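Local coordinates for protein Tox3 (Phaeosphaeria nodorum, PDB 6WES) that acts as a necrotrophic effector secreted by a fungal pathogen of wheat and is probably recognised through the host susceptibility locus Snn3, at residues 15-20 against 94-99; 23-28 against 79-84; 126-131 against 143-148. All coordinates share one frame; numbering follows the deposited sequence.

Contact 1: residues 15-20 against 94-99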
ATOM      1  N   HIS A  15      -4.797  13.426  -4.393  1.00 10.72           N
ATOM      2  CA  HIS A  15      -4.717  14.216  -3.170  1.00 10.41           C
ATOM      3  C   HIS A  15      -4.496  15.687  -3.481  1.00 11.25           C
ATOM      4  O   HIS A  15      -3.841  16.049  -4.467  1.00 13.48           O
ATOM      5  CB  HIS A  15      -3.570  13.710  -2.276  1.00 11.84           C
ATOM      6  CG  HIS A  15      -3.857  12.373  -1.668  1.00 12.05           C
ATOM      7  ND1 HIS A  15      -3.594  11.186  -2.316  1.00 13.19           N
ATOM      8  CD2 HIS A  15      -4.459  12.041  -0.504  1.00 12.78           C
ATOM      9  CE1 HIS A  15      -4.011  10.172  -1.569  1.00 11.00           C
ATOM     10  NE2 HIS A  15      -4.526  10.669  -0.454  1.00 14.19           N
ATOM     11  N   ASP A  16      -5.005  16.524  -2.584  1.00 10.75           N
ATOM     12  CA  ASP A  16      -4.821  17.970  -2.655  1.00 10.88           C
ATOM     13  C   ASP A  16      -4.059  18.405  -1.420  1.00 11.26           C
ATOM     14  O   ASP A  16      -4.451  18.086  -0.291  1.00 13.87           O
ATOM     15  CB  ASP A  16      -6.181  18.653  -2.755  1.00 11.92           C
ATOM     16  CG  ASP A  16      -6.908  18.247  -4.000  1.00 14.72           C
ATOM     17  OD1 ASP A  16      -6.287  18.193  -5.079  1.00 14.85           O
ATOM     18  OD2 ASP A  16      -8.134  17.968  -3.914  1.00 18.66           O
ATOM     19  N   CYS A  17      -2.944  19.077  -1.637  1.00 13.29           N
ATOM     20  CA  CYS A  17      -2.044  19.444  -0.556  1.00 14.68           C
ATOM     21  C   CYS A  17      -1.918  20.964  -0.506  1.00 16.82           C
ATOM     22  O   CYS A  17      -2.513  21.681  -1.319  1.00 18.69           O
ATOM     23  CB  CYS A  17      -0.680  18.766  -0.743  1.00 13.46           C
ATOM     24  SG  CYS A  17      -0.721  16.927  -0.722  1.00 15.27           S
ATOM     25  N   ARG A  18      -1.123  21.459   0.453  1.00 16.82           N
ATOM     26  CA  ARG A  18      -1.073  22.907   0.654  1.00 18.27           C
ATOM     27  C   ARG A  18      -0.421  23.614  -0.526  1.00 21.39           C
ATOM     28  O   ARG A  18      -0.856  24.703  -0.918  1.00 24.54           O
ATOM     29  CB  ARG A  18      -0.372  23.281   1.966  1.00 22.04           C
ATOM     30  CG  ARG A  18      -0.356  24.806   2.178  1.00 29.43           C
ATOM     31  CD  ARG A  18      -0.076  25.204   3.611  1.00 33.77           C
ATOM     32  NE  ARG A  18      -1.011  24.580   4.550  1.00 35.15           N
ATOM     33  CZ  ARG A  18      -0.959  24.760   5.868  1.00 34.05           C
ATOM     34  NH1 ARG A  18      -0.028  25.554   6.397  1.00 31.86           N
ATOM     35  NH2 ARG A  18      -1.833  24.150   6.656  1.00 32.67           N
ATOM     36  N   GLU A  19       0.639  23.035  -1.089  1.00 21.05           N
ATOM     37  CA  GLU A  19       1.382  23.687  -2.159  1.00 24.51           C
ATOM     38  C   GLU A  19       1.035  23.185  -3.549  1.00 26.41           C
ATOM     39  O   GLU A  19       1.322  23.885  -4.523  1.00 31.10           O
ATOM     40  CB  GLU A  19       2.895  23.542  -1.948  1.00 28.05           C
ATOM     41  CG  GLU A  19       3.402  24.248  -0.709  1.00 31.83           C
ATOM     42  CD  GLU A  19       3.214  25.741  -0.777  1.00 35.32           C
ATOM     43  OE1 GLU A  19       3.365  26.310  -1.880  1.00 37.01           O
ATOM     44  OE2 GLU A  19       2.883  26.334   0.270  1.00 37.14           O
ATOM     45  N   ARG A  20       0.424  22.010  -3.669  1.00 21.52           N
ATOM     46  CA  ARG A  20       0.120  21.424  -4.966  1.00 22.50           C
ATOM     47  C   ARG A  20      -1.151  20.601  -4.837  1.00 18.90           C
ATOM     48  O   ARG A  20      -1.328  19.888  -3.845  1.00 18.03           O
ATOM     49  CB  ARG A  20       1.244  20.498  -5.439  1.00 25.54           C
ATOM     50  CG  ARG A  20       0.970  19.935  -6.816  1.00 31.05           C
ATOM     51  CD  ARG A  20       2.151  19.199  -7.355  1.00 35.68           C
ATOM     52  NE  ARG A  20       3.382  19.973  -7.191  1.00 39.39           N
ATOM     53  CZ  ARG A  20       4.187  20.325  -8.190  1.00 40.49           C
ATOM     54  NH1 ARG A  20       3.907  19.956  -9.435  1.00 38.93           N
ATOM     55  NH2 ARG A  20       5.282  21.035  -7.939  1.00 40.07           N
ATOM     56  N   CYS A  94       9.118  20.128  -2.224  1.00 10.88           N
ATOM     57  CA  CYS A  94       8.187  19.453  -1.331  1.00 11.36           C
ATOM     58  C   CYS A  94       8.442  17.962  -1.345  1.00 11.46           C
ATOM     59  O   CYS A  94       8.560  17.354  -2.412  1.00 13.48           O
ATOM     60  CB  CYS A  94       6.741  19.698  -1.771  1.00 11.91           C
ATOM     61  SG  CYS A  94       6.261  21.456  -1.747  1.00 18.36           S
ATOM     62  N   LEU A  95       8.446  17.367  -0.169  1.00 11.40           N
ATOM     63  CA  LEU A  95       8.496  15.924  -0.026  1.00 11.60           C
ATOM     64  C   LEU A  95       7.107  15.429   0.351  1.00 10.79           C
ATOM     65  O   LEU A  95       6.455  16.005   1.224  1.00 11.44           O
ATOM     66  CB  LEU A  95       9.482  15.546   1.081  1.00 17.22           C
ATOM     67  CG  LEU A  95       9.585  14.036   1.284  1.00 21.44           C
ATOM     68  CD1 LEU A  95      10.153  13.322   0.071  1.00 23.02           C
ATOM     69  CD2 LEU A  95      10.415  13.739   2.510  1.00 26.05           C
ATOM     70  N   TYR A  96       6.666  14.379  -0.308  1.00 11.15           N
ATOM     71  CA  TYR A  96       5.348  13.793  -0.105  1.00  9.95           C
ATOM     72  C   TYR A  96       5.502  12.356   0.339  1.00 13.65           C
ATOM     73  O   TYR A  96       6.407  11.652  -0.115  1.00 16.13           O
ATOM     74  CB  TYR A  96       4.552  13.777  -1.406  1.00 11.44           C
ATOM     75  CG  TYR A  96       4.262  15.167  -1.845  1.00 10.96           C
ATOM     76  CD1 TYR A  96       3.125  15.829  -1.407  1.00 11.79           C
ATOM     77  CD2 TYR A  96       5.148  15.830  -2.687  1.00 11.32           C
ATOM     78  CE1 TYR A  96       2.881  17.143  -1.790  1.00 11.53           C
ATOM     79  CE2 TYR A  96       4.926  17.116  -3.058  1.00 12.04           C
ATOM     80  CZ  TYR A  96       3.791  17.763  -2.603  1.00 11.60           C
ATOM     81  OH  TYR A  96       3.583  19.070  -2.979  1.00 15.20           O
ATOM     82  N   GLN A  97       4.617  11.928   1.220  1.00 10.41           N
ATOM     83  CA  GLN A  97       4.548  10.530   1.614  1.00 10.31           C
ATOM     84  C   GLN A  97       3.104  10.058   1.531  1.00 10.57           C
ATOM     85  O   GLN A  97       2.214  10.637   2.180  1.00 11.09           O
ATOM     86  CB  GLN A  97       5.059  10.367   3.031  1.00 10.58           C
ATOM     87  CG  GLN A  97       5.086   8.910   3.467  1.00 10.79           C
ATOM     88  CD  GLN A  97       5.839   8.760   4.758  1.00 12.10           C
ATOM     89  OE1 GLN A  97       5.239   8.744   5.837  1.00 13.94           O
ATOM     90  NE2 GLN A  97       7.162   8.658   4.659  1.00 13.26           N
ATOM     91  N   LEU A  98       2.880   9.022   0.735  1.00  9.49           N
ATOM     92  CA  LEU A  98       1.569   8.413   0.556  1.00  9.08           C
ATOM     93  C   LEU A  98       1.532   7.126   1.365  1.00  9.66           C
ATOM     94  O   LEU A  98       2.470   6.315   1.302  1.00 11.31           O
ATOM     95  CB  LEU A  98       1.366   8.095  -0.920  1.00 11.05           C
ATOM     96  CG  LEU A  98       0.096   7.335  -1.295  1.00 11.14           C
ATOM     97  CD1 LEU A  98      -1.161   8.118  -0.846  1.00 13.45           C
ATOM     98  CD2 LEU A  98       0.100   7.129  -2.785  1.00 14.81           C
ATOM     99  N   ARG A  99       0.502   6.983   2.182  1.00  8.80           N
ATOM    100  CA  ARG A  99       0.338   5.822   3.054  1.00  8.42           C
ATOM    101  C   ARG A  99      -0.926   5.098   2.599  1.00  9.47           C
ATOM    102  O   ARG A  99      -2.049   5.587   2.801  1.00 10.20           O
ATOM    103  CB  ARG A  99       0.250   6.273   4.506  1.00  9.72           C
ATOM    104  CG  ARG A  99       1.481   7.056   4.942  1.00 10.97           C
ATOM    105  CD  ARG A  99       1.405   7.542   6.378  1.00 11.37           C
ATOM    106  NE  ARG A  99       2.497   8.470   6.639  1.00 12.69           N
ATOM    107  CZ  ARG A  99       2.500   9.372   7.620  1.00 12.54           C
ATOM    108  NH1 ARG A  99       1.471   9.437   8.468  1.00 15.54           N
ATOM    109  NH2 ARG A  99       3.538  10.174   7.763  1.00 14.19           N
TER
HETATM  110  O   HOH W   1       4.860  20.527  -4.963  1.00 28.83           O

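Contact 2: residues 23-28 against 79-84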
ATOM      1  N   ILE A  23      -2.646  15.636  -7.123  1.00 12.10           N
ATOM      2  CA  ILE A  23      -1.533  14.695  -7.169  1.00 11.67           C
ATOM      3  C   ILE A  23      -2.116  13.297  -7.267  1.00 10.72           C
ATOM      4  O   ILE A  23      -2.714  12.797  -6.311  1.00 10.60           O
ATOM      5  CB  ILE A  23      -0.638  14.833  -5.933  1.00 11.50           C
ATOM      6  CG1 ILE A  23      -0.149  16.280  -5.779  1.00 14.12           C
ATOM      7  CG2 ILE A  23       0.500  13.843  -6.025  1.00 12.08           C
ATOM      8  CD1 ILE A  23       0.592  16.527  -4.471  1.00 15.96           C
ATOM      9  N   GLN A  24      -1.905  12.642  -8.396  1.00 10.89           N
ATOM     10  CA  GLN A  24      -2.373  11.279  -8.593  1.00 10.74           C
ATOM     11  C   GLN A  24      -1.223  10.288  -8.434  1.00 10.75           C
ATOM     12  O   GLN A  24      -0.104  10.531  -8.904  1.00 12.53           O
ATOM     13  CB  GLN A  24      -2.989  11.120  -9.976  1.00 12.14           C
ATOM     14  CG  GLN A  24      -3.573   9.718 -10.221  1.00 13.98           C
ATOM     15  CD  GLN A  24      -4.420   9.677 -11.466  1.00 18.10           C
ATOM     16  OE1 GLN A  24      -5.479  10.298 -11.515  1.00 23.70           O
ATOM     17  NE2 GLN A  24      -3.953   8.965 -12.485  1.00 19.24           N
ATOM     18  N   ARG A  25      -1.492   9.173  -7.767  1.00  9.40           N
ATOM     19  CA  ARG A  25      -0.500   8.118  -7.604  1.00  9.77           C
ATOM     20  C   ARG A  25      -1.167   6.761  -7.736  1.00 10.71           C
ATOM     21  O   ARG A  25      -2.271   6.558  -7.223  1.00 11.27           O
ATOM     22  CB  ARG A  25       0.122   8.156  -6.201  1.00 10.79           C
ATOM     23  CG  ARG A  25       0.835   9.461  -5.852  1.00 13.64           C
ATOM     24  CD  ARG A  25       2.280   9.410  -6.299  1.00 17.36           C
ATOM     25  NE  ARG A  25       2.425   9.709  -7.713  1.00 15.22           N
ATOM     26  CZ  ARG A  25       3.545   9.473  -8.392  1.00 20.21           C
ATOM     27  NH1 ARG A  25       3.631   9.768  -9.681  1.00 23.30           N
ATOM     28  NH2 ARG A  25       4.588   8.946  -7.771  1.00 19.89           N
ATOM     29  N   ASP A  26      -0.467   5.822  -8.374  1.00 10.12           N
ATOM     30  CA  ASP A  26      -0.846   4.413  -8.416  1.00 10.06           C
ATOM     31  C   ASP A  26       0.114   3.645  -7.514  1.00 10.49           C
ATOM     32  O   ASP A  26       1.326   3.836  -7.601  1.00 11.55           O
ATOM     33  CB  ASP A  26      -0.716   3.848  -9.837  1.00 10.97           C
ATOM     34  CG  ASP A  26      -1.867   4.223 -10.738  1.00 16.98           C
ATOM     35  OD1 ASP A  26      -2.656   5.104 -10.362  1.00 19.23           O
ATOM     36  OD2 ASP A  26      -1.975   3.666 -11.859  1.00 18.36           O
ATOM     37  N   VAL A  27      -0.427   2.769  -6.674  1.00 10.73           N
ATOM     38  CA  VAL A  27       0.361   1.921  -5.783  1.00 10.00           C
ATOM     39  C   VAL A  27      -0.084   0.489  -6.026  1.00 10.11           C
ATOM     40  O   VAL A  27      -1.287   0.202  -5.987  1.00 11.53           O
ATOM     41  CB  VAL A  27       0.141   2.308  -4.308  1.00 10.77           C
ATOM     42  CG1 VAL A  27       0.970   1.417  -3.394  1.00 12.79           C
ATOM     43  CG2 VAL A  27       0.517   3.765  -4.083  1.00 14.61           C
ATOM     44  N   LYS A  28       0.859  -0.399  -6.304  1.00  9.25           N
ATOM     45  CA  LYS A  28       0.527  -1.800  -6.544  1.00 10.44           C
ATOM     46  C   LYS A  28       1.378  -2.688  -5.651  1.00  9.87           C
ATOM     47  O   LYS A  28       2.570  -2.424  -5.441  1.00 10.99           O
ATOM     48  CB  LYS A  28       0.766  -2.191  -8.011  1.00 12.73           C
ATOM     49  CG  LYS A  28      -0.111  -1.457  -9.006  1.00 12.91           C
ATOM     50  CD  LYS A  28       0.233  -1.878 -10.410  1.00 15.53           C
ATOM     51  CE  LYS A  28      -0.516  -1.047 -11.449  1.00 18.34           C
ATOM     52  NZ  LYS A  28      -0.186  -1.505 -12.840  1.00 22.32           N
ATOM     53  N   HIS A  79       4.944   5.227   0.169  1.00 10.39           N
ATOM     54  CA  HIS A  79       5.533   5.722  -1.065  1.00 10.85           C
ATOM     55  C   HIS A  79       6.006   7.149  -0.811  1.00 12.81           C
ATOM     56  O   HIS A  79       5.209   7.990  -0.401  1.00 12.31           O
ATOM     57  CB  HIS A  79       4.458   5.705  -2.174  1.00 13.43           C
ATOM     58  CG  HIS A  79       4.855   6.412  -3.434  1.00 14.53           C
ATOM     59  ND1 HIS A  79       6.067   6.232  -4.054  1.00 15.83           N
ATOM     60  CD2 HIS A  79       4.167   7.291  -4.206  1.00 13.95           C
ATOM     61  CE1 HIS A  79       6.123   6.974  -5.146  1.00 15.61           C
ATOM     62  NE2 HIS A  79       4.976   7.623  -5.263  1.00 16.01           N
ATOM     63  N   ASP A  80       7.292   7.421  -1.040  1.00 11.59           N
ATOM     64  CA  ASP A  80       7.869   8.757  -0.884  1.00 11.33           C
ATOM     65  C   ASP A  80       8.235   9.335  -2.250  1.00 13.13           C
ATOM     66  O   ASP A  80       8.757   8.621  -3.110  1.00 14.53           O
ATOM     67  CB  ASP A  80       9.141   8.691  -0.016  1.00 18.10           C
ATOM     68  CG  ASP A  80       8.890   8.039   1.333  1.00 25.00           C
ATOM     69  OD1 ASP A  80       7.968   8.498   2.034  1.00 22.69           O
ATOM     70  OD2 ASP A  80       9.591   7.053   1.689  1.00 28.62           O
ATOM     71  N   PHE A  81       7.950  10.621  -2.467  1.00 11.72           N
ATOM     72  CA  PHE A  81       8.350  11.262  -3.719  1.00 13.14           C
ATOM     73  C   PHE A  81       8.488  12.755  -3.489  1.00 14.20           C
ATOM     74  O   PHE A  81       7.958  13.293  -2.525  1.00 14.91           O
ATOM     75  CB  PHE A  81       7.372  10.966  -4.881  1.00 14.06           C
ATOM     76  CG  PHE A  81       5.958  11.411  -4.624  1.00 13.70           C
ATOM     77  CD1 PHE A  81       5.118  10.660  -3.824  1.00 14.17           C
ATOM     78  CD2 PHE A  81       5.472  12.584  -5.187  1.00 14.64           C
ATOM     79  CE1 PHE A  81       3.815  11.072  -3.576  1.00 14.67           C
ATOM     80  CE2 PHE A  81       4.172  13.007  -4.932  1.00 14.78           C
ATOM     81  CZ  PHE A  81       3.348  12.247  -4.141  1.00 15.41           C
ATOM     82  N   CYS A  82       9.209  13.408  -4.396  1.00 17.79           N
ATOM     83  CA  CYS A  82       9.519  14.829  -4.308  1.00 22.72           C
ATOM     84  C   CYS A  82       8.922  15.563  -5.503  1.00 19.61           C
ATOM     85  O   CYS A  82       8.861  15.030  -6.615  1.00 21.71           O
ATOM     86  CB  CYS A  82      11.041  15.074  -4.297  1.00 33.95           C
ATOM     87  SG  CYS A  82      11.925  14.841  -2.696  1.00 43.94           S
ATOM     88  N   LEU A  83       8.482  16.797  -5.271  1.00 14.70           N
ATOM     89  CA  LEU A  83       8.061  17.670  -6.355  1.00 13.27           C
ATOM     90  C   LEU A  83       8.692  19.033  -6.126  1.00 17.37           C
ATOM     91  O   LEU A  83       8.940  19.444  -4.988  1.00 17.91           O
ATOM     92  CB  LEU A  83       6.538  17.849  -6.451  1.00 14.56           C
ATOM     93  CG  LEU A  83       5.695  16.574  -6.706  1.00 15.91           C
ATOM     94  CD1 LEU A  83       4.238  16.839  -6.498  1.00 19.54           C
ATOM     95  CD2 LEU A  83       5.955  16.015  -8.093  1.00 18.10           C
ATOM     96  N   MET A  84       8.920  19.745  -7.217  1.00 17.15           N
ATOM     97  CA  MET A  84       9.546  21.054  -7.158  1.00 21.10           C
ATOM     98  C   MET A  84       8.734  22.037  -7.984  1.00 24.95           C
ATOM     99  O   MET A  84       8.217  21.689  -9.051  1.00 26.06           O
ATOM    100  CB  MET A  84      10.953  20.978  -7.710  1.00 24.03           C
ATOM    101  CG  MET A  84      11.596  22.329  -7.883  1.00 29.53           C
ATOM    102  SD  MET A  84      13.372  22.189  -8.017  1.00 31.34           S
ATOM    103  CE  MET A  84      13.583  21.822  -9.751  1.00 31.41           C
TER

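Contact 3: residues 126-131 against 143-148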
ATOM      1  N   THR A 126      -3.796   8.071   2.877  1.00  9.79           N
ATOM      2  CA  THR A 126      -3.542   9.450   3.271  1.00 11.41           C
ATOM      3  C   THR A 126      -2.234   9.910   2.651  1.00 10.90           C
ATOM      4  O   THR A 126      -1.316   9.111   2.444  1.00 12.43           O
ATOM      5  CB  THR A 126      -3.464   9.607   4.785  1.00 13.17           C
ATOM      6  OG1 THR A 126      -2.396   8.800   5.312  1.00 16.24           O
ATOM      7  CG2 THR A 126      -4.794   9.210   5.433  1.00 18.38           C
ATOM      8  N   MET A 127      -2.140  11.194   2.344  1.00 10.53           N
ATOM      9  CA  MET A 127      -0.912  11.784   1.842  1.00  9.39           C
ATOM     10  C   MET A 127      -0.489  12.890   2.787  1.00 10.25           C
ATOM     11  O   MET A 127      -1.322  13.515   3.455  1.00 11.48           O
ATOM     12  CB  MET A 127      -1.065  12.350   0.429  1.00 12.25           C
ATOM     13  CG  MET A 127       0.268  12.822  -0.191  1.00 13.78           C
ATOM     14  SD  MET A 127       0.144  13.311  -1.922  1.00 17.53           S
ATOM     15  CE  MET A 127      -0.035  11.650  -2.623  1.00 11.71           C
ATOM     16  N   HIS A 128       0.816  13.114   2.844  1.00 10.39           N
ATOM     17  CA  HIS A 128       1.445  13.997   3.805  1.00 12.49           C
ATOM     18  C   HIS A 128       2.504  14.792   3.059  1.00 11.89           C
ATOM     19  O   HIS A 128       3.185  14.243   2.193  1.00 13.23           O
ATOM     20  CB  HIS A 128       2.042  13.097   4.914  1.00 14.78           C
ATOM     21  CG  HIS A 128       1.026  12.155   5.489  1.00 14.81           C
ATOM     22  ND1 HIS A 128       0.285  12.476   6.603  1.00 14.86           N
ATOM     23  CD2 HIS A 128       0.574  10.943   5.069  1.00 14.84           C
ATOM     24  CE1 HIS A 128      -0.564  11.496   6.863  1.00 13.60           C
ATOM     25  NE2 HIS A 128      -0.417  10.556   5.940  1.00 14.84           N
ATOM     26  N   GLU A 129       2.608  16.091   3.346  1.00 11.27           N
ATOM     27  CA  GLU A 129       3.458  16.989   2.566  1.00 12.05           C
ATOM     28  C   GLU A 129       4.294  17.858   3.500  1.00 15.03           C
ATOM     29  O   GLU A 129       3.794  18.346   4.519  1.00 16.80           O
ATOM     30  CB  GLU A 129       2.572  17.930   1.685  1.00 13.72           C
ATOM     31  CG  GLU A 129       3.321  19.024   0.873  1.00 15.13           C
ATOM     32  CD  GLU A 129       2.399  20.110   0.246  1.00 17.83           C
ATOM     33  OE1 GLU A 129       1.763  20.846   1.007  1.00 23.91           O
ATOM     34  OE2 GLU A 129       2.319  20.227  -0.991  1.00 16.39           O
ATOM     35  N   VAL A 130       5.570  18.068   3.159  1.00 13.69           N
ATOM     36  CA  VAL A 130       6.396  19.080   3.819  1.00 17.43           C
ATOM     37  C   VAL A 130       7.131  19.861   2.735  1.00 14.56           C
ATOM     38  O   VAL A 130       7.710  19.261   1.825  1.00 14.28           O
ATOM     39  CB  VAL A 130       7.361  18.468   4.869  1.00 18.05           C
ATOM     40  CG1 VAL A 130       8.222  17.345   4.289  1.00 19.06           C
ATOM     41  CG2 VAL A 130       8.206  19.554   5.577  1.00 21.88           C
ATOM     42  N   CYS A 131       7.067  21.188   2.796  1.00 15.54           N
ATOM     43  CA  CYS A 131       7.674  22.024   1.766  1.00 15.44           C
ATOM     44  C   CYS A 131       8.619  23.057   2.370  1.00 18.07           C
ATOM     45  O   CYS A 131       8.402  23.550   3.478  1.00 21.60           O
ATOM     46  CB  CYS A 131       6.642  22.801   0.952  1.00 19.27           C
ATOM     47  SG  CYS A 131       5.474  21.765   0.119  1.00 21.62           S
ATOM     48  N   PHE A 143       5.414  16.117   8.741  1.00 23.87           N
ATOM     49  CA  PHE A 143       4.552  16.400   7.592  1.00 19.30           C
ATOM     50  C   PHE A 143       3.260  17.070   8.048  1.00 21.95           C
ATOM     51  O   PHE A 143       2.848  16.950   9.203  1.00 26.26           O
ATOM     52  CB  PHE A 143       4.098  15.105   6.904  1.00 19.08           C
ATOM     53  CG  PHE A 143       5.202  14.293   6.266  1.00 17.14           C
ATOM     54  CD1 PHE A 143       5.665  14.579   4.992  1.00 16.41           C
ATOM     55  CD2 PHE A 143       5.741  13.201   6.936  1.00 19.33           C
ATOM     56  CE1 PHE A 143       6.642  13.787   4.396  1.00 17.63           C
ATOM     57  CE2 PHE A 143       6.722  12.409   6.359  1.00 19.68           C
ATOM     58  CZ  PHE A 143       7.186  12.701   5.096  1.00 20.33           C
ATOM     59  N   LEU A 144       2.596  17.741   7.107  1.00 15.75           N
ATOM     60  CA  LEU A 144       1.197  18.156   7.248  1.00 18.89           C
ATOM     61  C   LEU A 144       0.329  17.254   6.373  1.00 16.22           C
ATOM     62  O   LEU A 144       0.650  17.037   5.201  1.00 15.88           O
ATOM     63  CB  LEU A 144       1.017  19.602   6.773  1.00 25.59           C
ATOM     64  CG  LEU A 144       1.653  20.744   7.578  1.00 32.63           C
ATOM     65  CD1 LEU A 144       1.696  22.038   6.769  1.00 33.06           C
ATOM     66  CD2 LEU A 144       0.894  20.963   8.870  1.00 36.08           C
ATOM     67  N   GLU A 145      -0.781  16.761   6.914  1.00 18.21           N
ATOM     68  CA  GLU A 145      -1.633  15.868   6.140  1.00 18.91           C
ATOM     69  C   GLU A 145      -2.451  16.639   5.099  1.00 18.16           C
ATOM     70  O   GLU A 145      -2.997  17.708   5.377  1.00 19.85           O
ATOM     71  CB  GLU A 145      -2.570  15.098   7.077  1.00 24.43           C
ATOM     72  CG  GLU A 145      -3.342  13.975   6.402  1.00 27.02           C
ATOM     73  CD  GLU A 145      -4.028  13.051   7.393  1.00 34.99           C
ATOM     74  OE1 GLU A 145      -3.470  12.814   8.486  1.00 38.13           O
ATOM     75  OE2 GLU A 145      -5.125  12.563   7.070  1.00 37.41           O
ATOM     76  N   CYS A 146      -2.526  16.075   3.888  1.00 13.40           N
ATOM     77  CA  CYS A 146      -3.282  16.568   2.747  1.00 12.93           C
ATOM     78  C   CYS A 146      -4.724  16.065   2.812  1.00 13.95           C
ATOM     79  O   CYS A 146      -5.085  15.279   3.687  1.00 16.10           O
ATOM     80  CB  CYS A 146      -2.634  16.046   1.472  1.00 12.46           C
ATOM     81  SG  CYS A 146      -0.872  16.383   1.301  1.00 12.61           S
ATOM     82  N   SER A 147      -5.571  16.506   1.883  1.00 12.28           N
ATOM     83  CA  SER A 147      -6.898  15.914   1.785  1.00 11.90           C
ATOM     84  C   SER A 147      -6.966  14.939   0.614  1.00 13.08           C
ATOM     85  O   SER A 147      -6.354  15.151  -0.436  1.00 12.55           O
ATOM     86  CB  SER A 147      -7.995  16.982   1.690  1.00 16.09           C
ATOM     87  OG  SER A 147      -7.719  17.894   0.640  1.00 14.70           O
ATOM     88  N   THR A 148      -7.675  13.833   0.824  1.00 12.51           N
ATOM     89  CA  THR A 148      -7.852  12.823  -0.211  1.00 11.08           C
ATOM     90  C   THR A 148      -9.029  13.247  -1.081  1.00 11.40           C
ATOM     91  O   THR A 148     -10.147  13.427  -0.579  1.00 16.52           O
ATOM     92  CB  THR A 148      -8.085  11.461   0.443  1.00 13.45           C
ATOM     93  OG1 THR A 148      -6.958  11.141   1.270  1.00 16.23           O
ATOM     94  CG2 THR A 148      -8.271  10.347  -0.612  1.00 13.83           C
TER
HETATM   95  O   HOH W   2      -4.805  12.537   3.047  1.00 21.68           O
HETATM   96  O   HOH W   3       1.082  14.221   8.889  1.00 21.06           O

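Contact 1: residues 15-20 against 94-99
Cys17 and Tyr96 meet inside the disulfide-tied end of the beta barrel, where the turn 17-20 that leaves strand 2-16 folds over the inward-facing side chains of strand 94-99. The sulfur of Cys17 sits at the edge of the tyrosine ring and close to its plane, SG lying 3.8 Å from CE1 of Tyr96, a sulfur-aromatic contact made to the rim. Chi1 of Cys17 (-62°) sets SG anti to its own carbonyl carbon, and this same sulfur closes the disulfide to Cys146. At the phenol end, CB of Arg20 packs 3.7 Å from OH of Tyr96. A water in the plane of both flat groups joins them: it accepts from NE of Arg20 at 2.7 Å and donates to OH of Tyr96 at 2.8 Å. The hydroxyl is also hydrogen-bonded to Glu129, so this buried polar atom has two partners. On one flank CB of Glu19 comes within 4.0 Å of SG of Cys94, while the glutamate chain bends at chi2 and carries its carboxylate away. On the other, CD1 of Leu98 lies 3.6 Å from CE1 of His15, the two side chains crossing at about a right angle. The turn itself is pinned by the backbone bond from Cys17 N to Arg20 O and by Glu129, which accepts from Glu19 N. Strand 126-133 runs beside strand 92-105 and sends Met127 and Glu129 against His15 and Cys17; strand 72-85 flanks it too, setting Phe81 against the Tyr96 ring, and Ile23 of strand 23-36 touches both Cys17 and Tyr96.

Contact 2: residues 23-28 against 79-84
Arg25 reaches across from strand 23-28 to His79 and Phe81 and carries the polar part of the contact. Its NH2 donates to NE2 of His79 at 2.9 Å with an N-H...N angle of 152°, lying in the plane of the imidazole while the guanidinium is turned only 20° from it. NE2 therefore acts as the acceptor. A second bond, from NE of Arg25 back to O of Gln24 at 2.9 Å, helps fix the rotation of the guanidinium. The same side chain also covers one face of Phe81: CD makes a CH-pi contact 3.9 Å from the ring centroid, and CZ stands 4.8 Å from that centroid, almost on the ring normal, in a cation-pi arrangement. The strands are not neighbours in the sheet; they face each other within the beta barrel, their axes 10.0 Å apart, so that only side chains bridge them. Apolar packing comes from Ile23, whose CG2 lies 3.8 Å from CZ of Phe81, and whose CD1 meets CD1 of Leu83 tip to tip at 4.2 Å. Met127 of strand 126-133 touches Ile23, Arg25 and Phe81.

Contact 3: residues 126-131 against 143-148
Met127 and Cys146 are joined by one backbone bond in the antiparallel hairpin of strands 126-133 and 144-153, Cys146 N donating to Met127 O at 2.9 Å. Glu129 and Leu144 form a hydrogen-bonded pair, each N donating to the other's O, while His128 and Glu145 make the adjoining non-hydrogen-bonded pair. The tight packing lies around Phe143 and Cys146. CB of Phe143 comes within 3.5 Å of CB of His128, and the side chains of Val130 and Phe143 cross at about a right angle, CG1 of Val130 lying 3.8 Å from CD1 of Phe143. On the face bearing Glu129, SG of Cys146 sits 3.8 Å from CB of Glu129, and CG of Met127 lies 4.0 Å from the same SG of Cys146. The Glu145 side is looser and more exposed. Its extended chain runs beside His128, pointing the same way, with OE1 3.6 Å from CE1 of His128. NE2 of His128 instead shares a 2.7 Å hydrogen bond with OG1 of Thr126. Beyond Cys146 a water replaces direct pairing, accepting from Met127 N and donating to Cys146 O. Main-chain bonds thus hold the hairpin, Cys131 and Cys146 bind it covalently to Cys94 and Cys17, and the opposite charges of Arg99 and Glu145 near the imidazole would probably partly offset.

In the fold
All three contacts lie on the same side of the chain's centre and draw on one antiparallel sheet. Contact 1 is the most buried, and contacts 2 and 3 are partly buried. Contact 3 joins strands adjacent in the sheet and rests on main-chain bonds, whereas contact 1 sets a strand end and its turn against a non-adjacent strand, and contact 2 two non-adjacent strands, both through side chains: sulfur, aromatic and water-mediated in contact 1, arginine-centred in contact 2. Two disulfides, Cys17-Cys146 and Cys94-Cys131, covalently tie contact 1 to contact 3, whose centres are about 5 Å apart. Contacts 1 and 2 lie on neighbouring strands, linked by a backbone hydrogen bond from Tyr96 N to Phe81 O.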